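Local atomic coordinates of prolyl-tRNA synthetase (Naegleria fowleri, PDB entry 6UYH), a protein that probably joins proline to its cognate tRNA at the expense of ATP, as a class II aminoacyl-tRNA synthetase. Residues Thr31-Phe35 and Glu351-Val355; Asn50-Val54 and Arg294-Cys298; Ala84-Glu88 and Phe246-Phe250; Pro202-Lys208 and Thr220-Thr225. One frame throughout, in Å; residues are numbered along the deposited sequence.

In the fold
Contacts 1 and 2 are neighbours, with centres 11 Å apart. They touch directly: Arg353 O of contact 1 lies 3.7 Å from Phe297 CE2 of contact 2. Contacts 3 and 4 lie near the bound ligands, contact 3 far out and contact 4 more central. The Glu88 side chain in contact 3 is about 5 Å from bound halofuginone, and the Lys208 side chain in contact 4 is about 5 Å from AMPPNP. The nearest atoms of contacts 3 and 4 are about 10 Å apart. Contacts 1 and 3 have centres 45 Å apart, on opposite sides of the chain's centre. Along the sequence, contact 1 encloses contact 2, which encloses contact 3, which encloses contact 4.

Contact 1 of 4, residues Thr31-Phe35 and Glu351-Val355; sequences TKSEF and ELRGV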
loop_
_atom_site.group_PDB
_atom_site.type_symbol
_atom_site.label_atom_id
_atom_site.label_comp_id
_atom_site.label_asym_id
_atom_site.label_seq_id
_atom_site.Cartn_x
_atom_site.Cartn_y
_atom_site.Cartn_z
ATOM N N THR A 31 3.116 20.852 9.772
ATOM C CA THR A 31 3.771 21.349 8.560
ATOM C C THR A 31 5.263 21.566 8.776
ATOM O O THR A 31 6.082 21.160 7.941
ATOM C CB THR A 31 3.124 22.654 8.066
ATOM O OG1 THR A 31 3.158 23.653 9.098
ATOM C CG2 THR A 31 1.681 22.410 7.612
ATOM N N LYS A 32 5.637 22.231 9.871
ATOM C CA LYS A 32 7.041 22.587 10.066
ATOM C C LYS A 32 7.899 21.377 10.412
ATOM O O LYS A 32 9.116 21.409 10.200
ATOM C CB LYS A 32 7.161 23.668 11.143
ATOM C CG LYS A 32 6.501 24.968 10.725
ATOM C CD LYS A 32 6.592 26.045 11.800
ATOM C CE LYS A 32 6.004 27.355 11.286
ATOM N NZ LYS A 32 6.107 28.467 12.277
ATOM N N SER A 33 7.292 20.314 10.930
ATOM C CA SER A 33 8.001 19.060 11.120
ATOM C C SER A 33 8.205 18.290 9.827
ATOM O O SER A 33 8.814 17.217 9.871
ATOM C CB SER A 33 7.242 18.165 12.083
ATOM O OG SER A 33 6.000 17.757 11.514
ATOM N N GLU A 34 7.693 18.802 8.700
ATOM C CA GLU A 34 7.699 18.101 7.407
ATOM C C GLU A 34 6.872 16.816 7.444
ATOM O O GLU A 34 7.143 15.860 6.714
ATOM C CB GLU A 34 9.134 17.829 6.920
ATOM C CG GLU A 34 9.954 19.112 6.767
ATOM C CD GLU A 34 11.332 18.900 6.166
ATOM O OE1 GLU A 34 11.649 17.772 5.732
ATOM O OE2 GLU A 34 12.100 19.880 6.122
ATOM N N PHE A 35 5.827 16.776 8.273
ATOM C CA PHE A 35 4.932 15.624 8.246
ATOM C C PHE A 35 3.901 15.745 7.130
ATOM O O PHE A 35 3.640 14.775 6.404
ATOM C CB PHE A 35 4.225 15.466 9.600
ATOM C CG PHE A 35 4.716 14.292 10.410
ATOM C CD1 PHE A 35 3.810 13.364 10.935
ATOM C CD2 PHE A 35 6.078 14.112 10.637
ATOM C CE1 PHE A 35 4.260 12.276 11.666
ATOM C CE2 PHE A 35 6.542 13.030 11.366
ATOM C CZ PHE A 35 5.623 12.109 11.889
ATOM N N GLU A 351 14.778 18.465 16.972
ATOM C CA GLU A 351 13.691 18.497 17.952
ATOM C C GLU A 351 12.365 18.824 17.279
ATOM O O GLU A 351 11.338 18.205 17.577
ATOM C CB GLU A 351 13.995 19.512 19.061
ATOM C CG GLU A 351 15.038 19.042 20.068
ATOM C CD GLU A 351 15.494 20.145 21.010
ATOM O OE1 GLU A 351 15.070 21.308 20.825
ATOM O OE2 GLU A 351 16.283 19.844 21.934
ATOM N N LEU A 352 12.374 19.795 16.362
ATOM C CA LEU A 352 11.174 20.146 15.603
ATOM C C LEU A 352 10.606 18.942 14.862
ATOM O O LEU A 352 9.384 18.757 14.785
ATOM C CB LEU A 352 11.518 21.269 14.618
ATOM C CG LEU A 352 10.447 21.760 13.646
ATOM C CD1 LEU A 352 9.210 22.228 14.422
ATOM C CD2 LEU A 352 10.996 22.882 12.765
ATOM N N ARG A 353 11.478 18.108 14.311
ATOM C CA ARG A 353 11.038 16.974 13.515
ATOM C C ARG A 353 10.750 15.738 14.355
ATOM O O ARG A 353 10.237 14.749 13.823
ATOM C CB ARG A 353 12.086 16.687 12.434
ATOM C CG ARG A 353 12.120 17.802 11.394
ATOM C CD ARG A 353 13.401 17.822 10.568
ATOM N NE ARG A 353 13.302 18.751 9.442
ATOM C CZ ARG A 353 13.398 20.078 9.540
ATOM N NH1 ARG A 353 13.604 20.655 10.717
ATOM N NH2 ARG A 353 13.290 20.835 8.455
ATOM N N GLY A 354 11.054 15.773 15.651
ATOM C CA GLY A 354 10.556 14.773 16.575
ATOM C C GLY A 354 11.523 13.685 16.970
ATOM O O GLY A 354 11.109 12.742 17.652
ATOM N N VAL A 355 12.793 13.787 16.588
ATOM C CA VAL A 355 13.730 12.685 16.848
ATOM C C VAL A 355 13.808 12.419 18.351
ATOM O O VAL A 355 14.069 13.351 19.137
ATOM C CB VAL A 355 15.115 13.013 16.268
ATOM C CG1 VAL A 355 16.109 11.943 16.659
ATOM C CG2 VAL A 355 15.025 13.121 14.737
HETATM O O HOH W 1 9.535 14.725 11.133
#
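Arg353 NH2 donates to Glu34 OE2 at 2.8 Å, and this hydrogen bond is also a salt bridge. The N-H points fairly straight at the oxygen (154°). The carboxylate and guanidinium planes are steeply turned, 76° apart. OE2 sits near the guanidinium plane, while NH2 approaches from well above the carboxylate plane. The Glu34 chain is extended. Arg353 is extended as far as NE, and its last torsion (77°) then turns the guanidinium toward the carboxylate. The other terminal nitrogen, NH1, is held within its own helix by Tyr349 O, so the guanidinium is gripped at both terminal nitrogens.

A water forms the second link. It donates to Ser33 O at 2.9 Å and to Arg353 O at 2.8 Å. It also lies in the plane of the Phe35 ring, at the edge. Leu352 supplies the apolar part. Its CD2 rests 3.5 Å from Lys32 O, and its CD1 is 4.1 Å from Lys32 CB. Ser33 CB packs on Leu352 O, while Ser33 OG turns back to Val29 O.

Both segments end a helix with a Schellman motif, in which Glu34 and Gly354 take positive phi. The C-terminal ends of helices 22-32 and 343-353 thus meet here. Phe35 continues inward against helices 49-67 and 274-283, and Gly354 leads on to strand 357-361.

Contact 2 of 4, residues Asn50-Val54 and Arg294-Cys298; sequences NCWFV and RVAFC. With EDO (1,2-ethanediol), chain Q.
The carboxamide of Asn50 lies flat over one face of the Phe297 ring. The two planes are only 6° apart, and ND2 sits over the ring, 3.5 Å from CZ. Asn50 CB adds a CH-pi contact to the same ring. Phe297 CG is placed between its own backbone N and carbonyl carbon (chi1 74°), which turns the ring to meet the amide. Cys298 CB, from the same segment as the ring, lies over the rim of the opposite face.

Phe53 makes the second ring contact. Phe297 CA stands over its face, 3.9 Å from the centroid, in another CH-pi contact. Val295 O is at the edge of the Phe53 ring, 3.4 Å from CD2. Next to it, Val54 CG1 packs on Val295 CB at 3.9 Å, and Val54 CG2 touches Val295 O.

A water bridges the two backbones. It donates to Asn50 O and Val295 O and accepts from Phe297 N, each at 2.9 Å. No direct hydrogen bond joins the segments.

Further out, Arg332 holds Ala296 O. Arg294 forms a salt bridge with Asp399, and its NE donates to a 1,2-ethanediol that probably came from the crystallisation liquor. Met279 of helix 274-283 backs both valines.

Trp52 of helix 49-67 packs on Met75 of the second subunit, consistent with the interface helix of class II motif 1. Residues 294-298 lie in the connection from helix 274-283, probably that of motif 3, to strand 300-304, which begins the anticodon-binding sheet.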
loop_
_atom_site.group_PDB
_atom_site.type_symbol
_atom_site.label_atom_id
_atom_site.label_comp_id
_atom_site.label_asym_id
_atom_site.label_seq_id
_atom_site.Cartn_x
_atom_site.Cartn_y
_atom_site.Cartn_z
ATOM N N ASN A 50 8.507 11.482 6.436
ATOM C CA ASN A 50 8.603 11.159 7.858
ATOM C C ASN A 50 7.246 10.781 8.420
ATOM O O ASN A 50 7.150 10.019 9.386
ATOM C CB ASN A 50 9.177 12.339 8.636
ATOM C CG ASN A 50 10.555 12.741 8.159
ATOM O OD1 ASN A 50 11.172 12.058 7.337
ATOM N ND2 ASN A 50 11.055 13.854 8.683
ATOM N N CYS A 51 6.195 11.292 7.805
ATOM C CA CYS A 51 4.832 10.997 8.209
ATOM C C CYS A 51 4.383 9.639 7.689
ATOM O O CYS A 51 3.861 8.810 8.445
ATOM C CB CYS A 51 3.937 12.105 7.684
ATOM S SG CYS A 51 2.199 11.718 7.743
ATOM N N TRP A 52 4.582 9.395 6.390
ATOM C CA TRP A 52 4.176 8.120 5.814
ATOM C C TRP A 52 4.930 6.966 6.459
ATOM O O TRP A 52 4.384 5.869 6.595
ATOM C CB TRP A 52 4.397 8.135 4.292
ATOM C CG TRP A 52 3.708 6.978 3.577
ATOM C CD1 TRP A 52 4.310 5.938 2.914
ATOM C CD2 TRP A 52 2.297 6.755 3.476
ATOM N NE1 TRP A 52 3.352 5.090 2.407
ATOM C CE2 TRP A 52 2.111 5.570 2.735
ATOM C CE3 TRP A 52 1.170 7.442 3.944
ATOM C CZ2 TRP A 52 0.842 5.057 2.452
ATOM C CZ3 TRP A 52 -0.088 6.938 3.654
ATOM C CH2 TRP A 52 -0.238 5.756 2.912
ATOM N N PHE A 53 6.168 7.210 6.896
ATOM C CA PHE A 53 6.927 6.195 7.622
ATOM C C PHE A 53 6.162 5.659 8.827
ATOM O O PHE A 53 6.229 4.462 9.132
ATOM C CB PHE A 53 8.273 6.764 8.076
ATOM C CG PHE A 53 9.133 5.758 8.807
ATOM C CD1 PHE A 53 9.991 4.930 8.111
ATOM C CD2 PHE A 53 9.058 5.625 10.192
ATOM C CE1 PHE A 53 10.766 4.000 8.771
ATOM C CE2 PHE A 53 9.828 4.682 10.858
ATOM C CZ PHE A 53 10.680 3.872 10.146
ATOM N N VAL A 54 5.454 6.536 9.546
ATOM C CA VAL A 54 4.674 6.080 10.695
ATOM C C VAL A 54 3.605 5.091 10.248
ATOM O O VAL A 54 3.408 4.036 10.863
ATOM C CB VAL A 54 4.051 7.275 11.439
ATOM C CG1 VAL A 54 3.204 6.769 12.630
ATOM C CG2 VAL A 54 5.127 8.208 11.961
ATOM N N ARG A 294 9.343 3.742 18.315
ATOM C CA ARG A 294 9.101 2.636 17.399
ATOM C C ARG A 294 8.501 3.070 16.066
ATOM O O ARG A 294 8.452 2.257 15.134
ATOM C CB ARG A 294 8.217 1.588 18.080
ATOM C CG ARG A 294 8.993 0.831 19.164
ATOM C CD ARG A 294 8.115 0.248 20.263
ATOM N NE ARG A 294 8.871 0.058 21.500
ATOM C CZ ARG A 294 8.338 -0.326 22.657
ATOM N NH1 ARG A 294 7.030 -0.564 22.738
ATOM N NH2 ARG A 294 9.107 -0.468 23.733
ATOM N N VAL A 295 8.056 4.319 15.934
ATOM C CA VAL A 295 7.599 4.811 14.641
ATOM C C VAL A 295 8.396 6.021 14.174
ATOM O O VAL A 295 8.000 6.683 13.219
ATOM C CB VAL A 295 6.089 5.120 14.649
ATOM C CG1 VAL A 295 5.292 3.863 15.005
ATOM C CG2 VAL A 295 5.769 6.263 15.614
ATOM N N ALA A 296 9.530 6.309 14.811
ATOM C CA ALA A 296 10.323 7.485 14.466
ATOM C C ALA A 296 11.183 7.205 13.238
ATOM O O ALA A 296 12.003 6.284 13.263
ATOM C CB ALA A 296 11.203 7.888 15.648
ATOM N N PHE A 297 11.036 8.034 12.194
ATOM C CA PHE A 297 11.831 7.864 10.974
ATOM C C PHE A 297 13.319 7.844 11.295
ATOM O O PHE A 297 14.101 7.131 10.649
ATOM C CB PHE A 297 11.515 8.986 9.976
ATOM C CG PHE A 297 12.101 10.307 10.363
ATOM C CD1 PHE A 297 13.299 10.738 9.823
ATOM C CD2 PHE A 297 11.466 11.104 11.309
ATOM C CE1 PHE A 297 13.859 11.948 10.208
ATOM C CE2 PHE A 297 12.017 12.320 11.706
ATOM C CZ PHE A 297 13.218 12.743 11.156
ATOM N N CYS A 298 13.728 8.645 12.274
ATOM C CA CYS A 298 15.075 8.622 12.822
ATOM C C CYS A 298 14.935 8.510 14.331
ATOM O O CYS A 298 14.257 9.337 14.953
ATOM C CB CYS A 298 15.856 9.883 12.438
ATOM S SG CYS A 298 17.447 10.075 13.283
HETATM C C1 EDO Q . 12.640 0.863 20.304
HETATM O O1 EDO Q . 11.936 -0.186 20.976
HETATM C C2 EDO Q . 14.137 0.625 20.469
HETATM O O2 EDO Q . 14.438 -0.737 20.156
HETATM O O HOH W 2 8.432 9.208 11.856
#

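Contact 3 of 4, residues Ala84-Glu88 and Phe246-Phe250; sequences ALETE and FSKMF
Glu88 reaches Phe246 because its chi1 is -102°, off the usual staggered values, and its chain then runs extended. Thr87 turns CG2 anti to the backbone N, which aims the methyl at Phe250. The first torsion of Met249 (-133°) likewise lies off the staggered values, and the chain bends back at its thioether end.

Glu88 OE2 arrives in the plane of the Phe246 ring, at the edge. It lies 3.2 Å from both Phe246 CE2 and Phe246 CZ. The carboxylate is inclined 62° to the ring. Such an approach puts the oxygen against the ring hydrogens, where a negative charge would probably be weakly attracted.

Thr87 CG2 lies 3.5 Å from Phe250 CZ. Its hydroxyl takes no part, since OG1 bonds to Arg83 O.

Residues 84-88 end the short helix 82-85 and continue in a type I turn from Leu85 to Glu88. The partner helix 245-250 belongs to the class II catalytic core. Helix 121-131 lies against both segments; its Thr122 touches Glu88 and its Pro126 touches Phe250. The Glu88 side chain is about 5 Å from bound halofuginone, so this surface contact lies beside the inhibitor pocket.

Met249 packs beside both aromatic contacts, on the backbone of residues 87-88. Its SD is 3.6 Å from Glu88 CA and 3.9 Å from Thr87 O. Its CE reaches over one face of Phe246, toward the rim. Tyr125 meets the Phe246 ring at a steep angle.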
loop_
_atom_site.group_PDB
_atom_site.type_symbol
_atom_site.label_atom_id
_atom_site.label_comp_id
_atom_site.label_asym_id
_atom_site.label_seq_id
_atom_site.Cartn_x
_atom_site.Cartn_y
_atom_site.Cartn_z
ATOM N N ALA A 84 -24.898 -2.163 -6.031
ATOM C CA ALA A 84 -24.232 -2.814 -4.910
ATOM C C ALA A 84 -24.353 -1.978 -3.647
ATOM O O ALA A 84 -24.719 -2.486 -2.581
ATOM C CB ALA A 84 -22.755 -3.053 -5.243
ATOM N N LEU A 85 -24.039 -0.688 -3.754
ATOM C CA LEU A 85 -24.080 0.196 -2.598
ATOM C C LEU A 85 -25.454 0.198 -1.947
ATOM O O LEU A 85 -25.563 0.129 -0.718
ATOM C CB LEU A 85 -23.681 1.601 -3.034
ATOM C CG LEU A 85 -22.958 2.549 -2.093
ATOM C CD1 LEU A 85 -21.784 1.870 -1.413
ATOM C CD2 LEU A 85 -22.508 3.753 -2.923
ATOM N N GLU A 86 -26.518 0.269 -2.754
ATOM C CA GLU A 86 -27.881 0.344 -2.242
ATOM C C GLU A 86 -28.421 -1.000 -1.773
ATOM O O GLU A 86 -29.570 -1.063 -1.327
ATOM C CB GLU A 86 -28.814 0.935 -3.305
ATOM C CG GLU A 86 -28.533 2.398 -3.621
ATOM C CD GLU A 86 -29.524 2.986 -4.615
ATOM O OE1 GLU A 86 -30.309 2.214 -5.212
ATOM O OE2 GLU A 86 -29.515 4.222 -4.798
ATOM N N THR A 87 -27.630 -2.072 -1.863
ATOM C CA THR A 87 -28.052 -3.351 -1.303
ATOM C C THR A 87 -28.268 -3.255 0.203
ATOM O O THR A 87 -29.182 -3.890 0.739
ATOM C CB THR A 87 -27.021 -4.430 -1.628
ATOM O OG1 THR A 87 -27.023 -4.680 -3.039
ATOM C CG2 THR A 87 -27.331 -5.724 -0.886
ATOM N N GLU A 88 -27.461 -2.460 0.895
ATOM C CA GLU A 88 -27.597 -2.306 2.340
ATOM C C GLU A 88 -28.961 -1.757 2.748
ATOM O O GLU A 88 -29.173 -0.548 2.774
ATOM C CB GLU A 88 -26.491 -1.401 2.877
ATOM C CG GLU A 88 -25.361 -2.161 3.535
ATOM C CD GLU A 88 -24.178 -1.279 3.851
ATOM O OE1 GLU A 88 -24.222 -0.080 3.505
ATOM O OE2 GLU A 88 -23.202 -1.785 4.441
ATOM N N PHE A 246 -25.256 -9.263 7.442
ATOM C CA PHE A 246 -24.813 -9.143 6.060
ATOM C C PHE A 246 -24.882 -10.468 5.317
ATOM O O PHE A 246 -25.068 -10.473 4.095
ATOM C CB PHE A 246 -23.392 -8.573 6.001
ATOM C CG PHE A 246 -23.341 -7.078 6.165
ATOM C CD1 PHE A 246 -23.255 -6.508 7.428
ATOM C CD2 PHE A 246 -23.403 -6.241 5.059
ATOM C CE1 PHE A 246 -23.218 -5.132 7.583
ATOM C CE2 PHE A 246 -23.362 -4.867 5.210
ATOM C CZ PHE A 246 -23.267 -4.312 6.471
ATOM N N SER A 247 -24.749 -11.596 6.018
ATOM C CA SER A 247 -24.846 -12.873 5.322
ATOM C C SER A 247 -26.274 -13.148 4.872
ATOM O O SER A 247 -26.485 -13.816 3.856
ATOM C CB SER A 247 -24.310 -14.003 6.199
ATOM O OG SER A 247 -24.936 -14.033 7.462
ATOM N N LYS A 248 -27.272 -12.623 5.590
ATOM C CA LYS A 248 -28.634 -12.720 5.079
ATOM C C LYS A 248 -28.838 -11.770 3.908
ATOM O O LYS A 248 -29.484 -12.127 2.916
ATOM C CB LYS A 248 -29.641 -12.443 6.196
ATOM C CG LYS A 248 -29.746 -13.565 7.213
ATOM C CD LYS A 248 -30.589 -13.145 8.412
ATOM C CE LYS A 248 -30.538 -14.197 9.507
ATOM N NZ LYS A 248 -31.250 -13.763 10.749
ATOM N N MET A 249 -28.257 -10.573 3.996
ATOM C CA MET A 249 -28.339 -9.588 2.922
ATOM C C MET A 249 -27.729 -10.115 1.627
ATOM O O MET A 249 -28.291 -9.923 0.541
ATOM C CB MET A 249 -27.622 -8.306 3.356
ATOM C CG MET A 249 -28.361 -6.996 3.124
ATOM S SD MET A 249 -27.450 -5.585 3.822
ATOM C CE MET A 249 -27.617 -5.880 5.583
ATOM N N PHE A 250 -26.572 -10.767 1.714
ATOM C CA PHE A 250 -25.833 -11.164 0.522
ATOM C C PHE A 250 -25.887 -12.661 0.251
ATOM O O PHE A 250 -25.200 -13.132 -0.653
ATOM C CB PHE A 250 -24.380 -10.687 0.625
ATOM C CG PHE A 250 -24.242 -9.209 0.499
ATOM C CD1 PHE A 250 -24.316 -8.395 1.617
ATOM C CD2 PHE A 250 -24.099 -8.622 -0.743
ATOM C CE1 PHE A 250 -24.218 -7.025 1.503
ATOM C CE2 PHE A 250 -23.996 -7.251 -0.865
ATOM C CZ PHE A 250 -24.068 -6.448 0.266
#

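Contact 4 of 4, residues Pro202-Lys208 and Thr220-Thr225; sequences PVIKGTK and TTTVET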
loop_
_atom_site.group_PDB
_atom_site.type_symbol
_atom_site.label_atom_id
_atom_site.label_comp_id
_atom_site.label_asym_id
_atom_site.label_seq_id
_atom_site.Cartn_x
_atom_site.Cartn_y
_atom_site.Cartn_z
ATOM N N PRO A 202 -2.440 5.772 25.294
ATOM C CA PRO A 202 -3.289 4.857 26.063
ATOM C C PRO A 202 -4.706 4.826 25.513
ATOM O O PRO A 202 -5.192 5.800 24.931
ATOM C CB PRO A 202 -3.256 5.458 27.475
ATOM C CG PRO A 202 -3.128 6.934 27.227
ATOM C CD PRO A 202 -2.213 7.043 26.003
ATOM N N VAL A 203 -5.377 3.684 25.708
ATOM C CA VAL A 203 -6.715 3.485 25.161
ATOM C C VAL A 203 -7.636 2.958 26.248
ATOM O O VAL A 203 -7.199 2.439 27.278
ATOM C CB VAL A 203 -6.758 2.510 23.955
ATOM C CG1 VAL A 203 -5.802 2.929 22.848
ATOM C CG2 VAL A 203 -6.486 1.091 24.399
ATOM N N ILE A 204 -8.934 3.093 25.989
ATOM C CA ILE A 204 -9.982 2.474 26.792
ATOM C C ILE A 204 -10.835 1.636 25.854
ATOM O O ILE A 204 -11.377 2.163 24.873
ATOM C CB ILE A 204 -10.853 3.511 27.511
ATOM C CG1 ILE A 204 -10.012 4.351 28.470
ATOM C CG2 ILE A 204 -11.960 2.796 28.281
ATOM C CD1 ILE A 204 -10.757 5.551 29.011
ATOM N N LYS A 205 -10.956 0.343 26.147
ATOM C CA LYS A 205 -11.790 -0.546 25.350
ATOM C C LYS A 205 -13.235 -0.475 25.825
ATOM O O LYS A 205 -13.503 -0.492 27.020
ATOM C CB LYS A 205 -11.308 -1.990 25.482
ATOM C CG LYS A 205 -9.978 -2.302 24.847
ATOM C CD LYS A 205 -9.596 -3.732 25.225
ATOM C CE LYS A 205 -8.318 -4.190 24.514
ATOM N NZ LYS A 205 -7.961 -5.565 24.979
ATOM N N GLY A 206 -14.169 -0.462 24.882
ATOM C CA GLY A 206 -15.563 -0.481 25.274
ATOM C C GLY A 206 -16.430 -0.875 24.101
ATOM O O GLY A 206 -15.955 -1.047 22.978
ATOM N N THR A 207 -17.716 -1.041 24.383
ATOM C CA THR A 207 -18.707 -1.221 23.334
ATOM C C THR A 207 -19.412 0.107 23.082
ATOM O O THR A 207 -19.615 0.897 24.002
ATOM C CB THR A 207 -19.740 -2.282 23.723
ATOM O OG1 THR A 207 -20.375 -1.884 24.937
ATOM C CG2 THR A 207 -19.069 -3.621 23.951
ATOM N N LYS A 208 -19.786 0.347 21.831
ATOM C CA LYS A 208 -20.576 1.528 21.520
ATOM C C LYS A 208 -22.045 1.318 21.880
ATOM O O LYS A 208 -22.548 0.189 21.928
ATOM C CB LYS A 208 -20.441 1.889 20.040
ATOM C CG LYS A 208 -19.082 2.435 19.682
ATOM C CD LYS A 208 -19.092 2.976 18.268
ATOM C CE LYS A 208 -17.704 3.396 17.833
ATOM N NZ LYS A 208 -17.741 3.961 16.459
ATOM N N THR A 220 -20.716 -3.240 18.362
ATOM C CA THR A 220 -19.514 -2.550 17.913
ATOM C C THR A 220 -18.602 -2.306 19.106
ATOM O O THR A 220 -19.057 -1.796 20.140
ATOM C CB THR A 220 -19.873 -1.214 17.249
ATOM O OG1 THR A 220 -20.612 -1.459 16.047
ATOM C CG2 THR A 220 -18.622 -0.418 16.909
ATOM N N THR A 221 -17.327 -2.666 18.967
ATOM C CA THR A 221 -16.339 -2.347 19.987
ATOM C C THR A 221 -15.402 -1.273 19.450
ATOM O O THR A 221 -15.248 -1.110 18.236
ATOM C CB THR A 221 -15.532 -3.588 20.435
ATOM O OG1 THR A 221 -14.708 -4.067 19.356
ATOM C CG2 THR A 221 -16.477 -4.705 20.908
ATOM N N THR A 222 -14.801 -0.514 20.369
ATOM C CA THR A 222 -13.953 0.613 20.003
ATOM C C THR A 222 -12.787 0.701 20.976
ATOM O O THR A 222 -12.877 0.223 22.107
ATOM C CB THR A 222 -14.770 1.932 20.015
ATOM O OG1 THR A 222 -13.925 3.042 19.705
ATOM C CG2 THR A 222 -15.415 2.166 21.379
ATOM N N VAL A 223 -11.681 1.293 20.525
ATOM C CA VAL A 223 -10.651 1.801 21.431
ATOM C C VAL A 223 -10.774 3.321 21.444
ATOM O O VAL A 223 -10.622 3.978 20.406
ATOM C CB VAL A 223 -9.234 1.349 21.038
ATOM C CG1 VAL A 223 -9.023 -0.114 21.442
ATOM C CG2 VAL A 223 -8.978 1.519 19.528
ATOM N N GLU A 224 -11.093 3.873 22.606
ATOM C CA GLU A 224 -11.206 5.317 22.768
ATOM C C GLU A 224 -9.871 5.899 23.201
ATOM O O GLU A 224 -9.166 5.308 24.023
ATOM C CB GLU A 224 -12.275 5.660 23.799
ATOM C CG GLU A 224 -13.677 5.282 23.341
ATOM C CD GLU A 224 -14.093 6.047 22.104
ATOM O OE1 GLU A 224 -14.142 7.297 22.177
ATOM O OE2 GLU A 224 -14.341 5.407 21.057
ATOM N N THR A 225 -9.528 7.056 22.633
ATOM C CA THR A 225 -8.332 7.803 23.001
ATOM C C THR A 225 -8.754 9.198 23.434
ATOM O O THR A 225 -9.906 9.606 23.245
ATOM C CB THR A 225 -7.322 7.890 21.848
ATOM O OG1 THR A 225 -7.905 8.599 20.754
ATOM C CG2 THR A 225 -6.898 6.485 21.365
HETATM O O HOH W 3 -22.573 -2.161 20.302
HETATM O O HOH W 4 -14.370 3.984 17.102
#
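Pro202 O touches Thr225 CG2, and the proline ring itself packs on helix 391-415. Val203 follows with a side-chain contact: its CB is 4.0 Å from Val223 CB. Its CA-H also points at Glu224 O.

Ile204 forms a hydrogen-bonded antiparallel pair with Glu224. Ile204 N donates to Glu224 O at 3.0 Å, in the carbonyl plane. Glu224 N returns a nearly straight bond to Ile204 O at 2.9 Å (174°). Lys205 forms a non-hydrogen-bonded pair with Val223. The two side chains run alongside each other, with Lys205 CG 4.2 Å from Val223 CG1. Lys205 NZ goes on to a salt bridge with Glu189.

Gly206 pairs with Thr222 through two backbone bonds, the shorter being Thr222 N to Gly206 O at 2.9 Å. Thr207 and Thr221 bring their methyls together on the same face as Lys205 and Val223. There Thr221 also packs on helix 177-198.

Lys208 N donates to Thr220 O at 2.8 Å. Its extended side chain passes along Thr220 and Thr222, with Lys208 CD 3.7 Å from Thr220 CG2 and CE against Thr222 CB. A water receives a weak bond from Lys208 NZ and donates to Thr222 OG1. That hydroxyl in turn donates to the anti lone pair of Glu224 OE2. Glu224 OE1 bonds to Gln235, an AMPPNP-pocket residue.

This is a beta hairpin in the antiparallel part of the class II synthetase core. The Lys208 side chain is about 5 Å from AMPPNP, and Glu224, through Gln235, probably acts as a second-shell residue of that pocket.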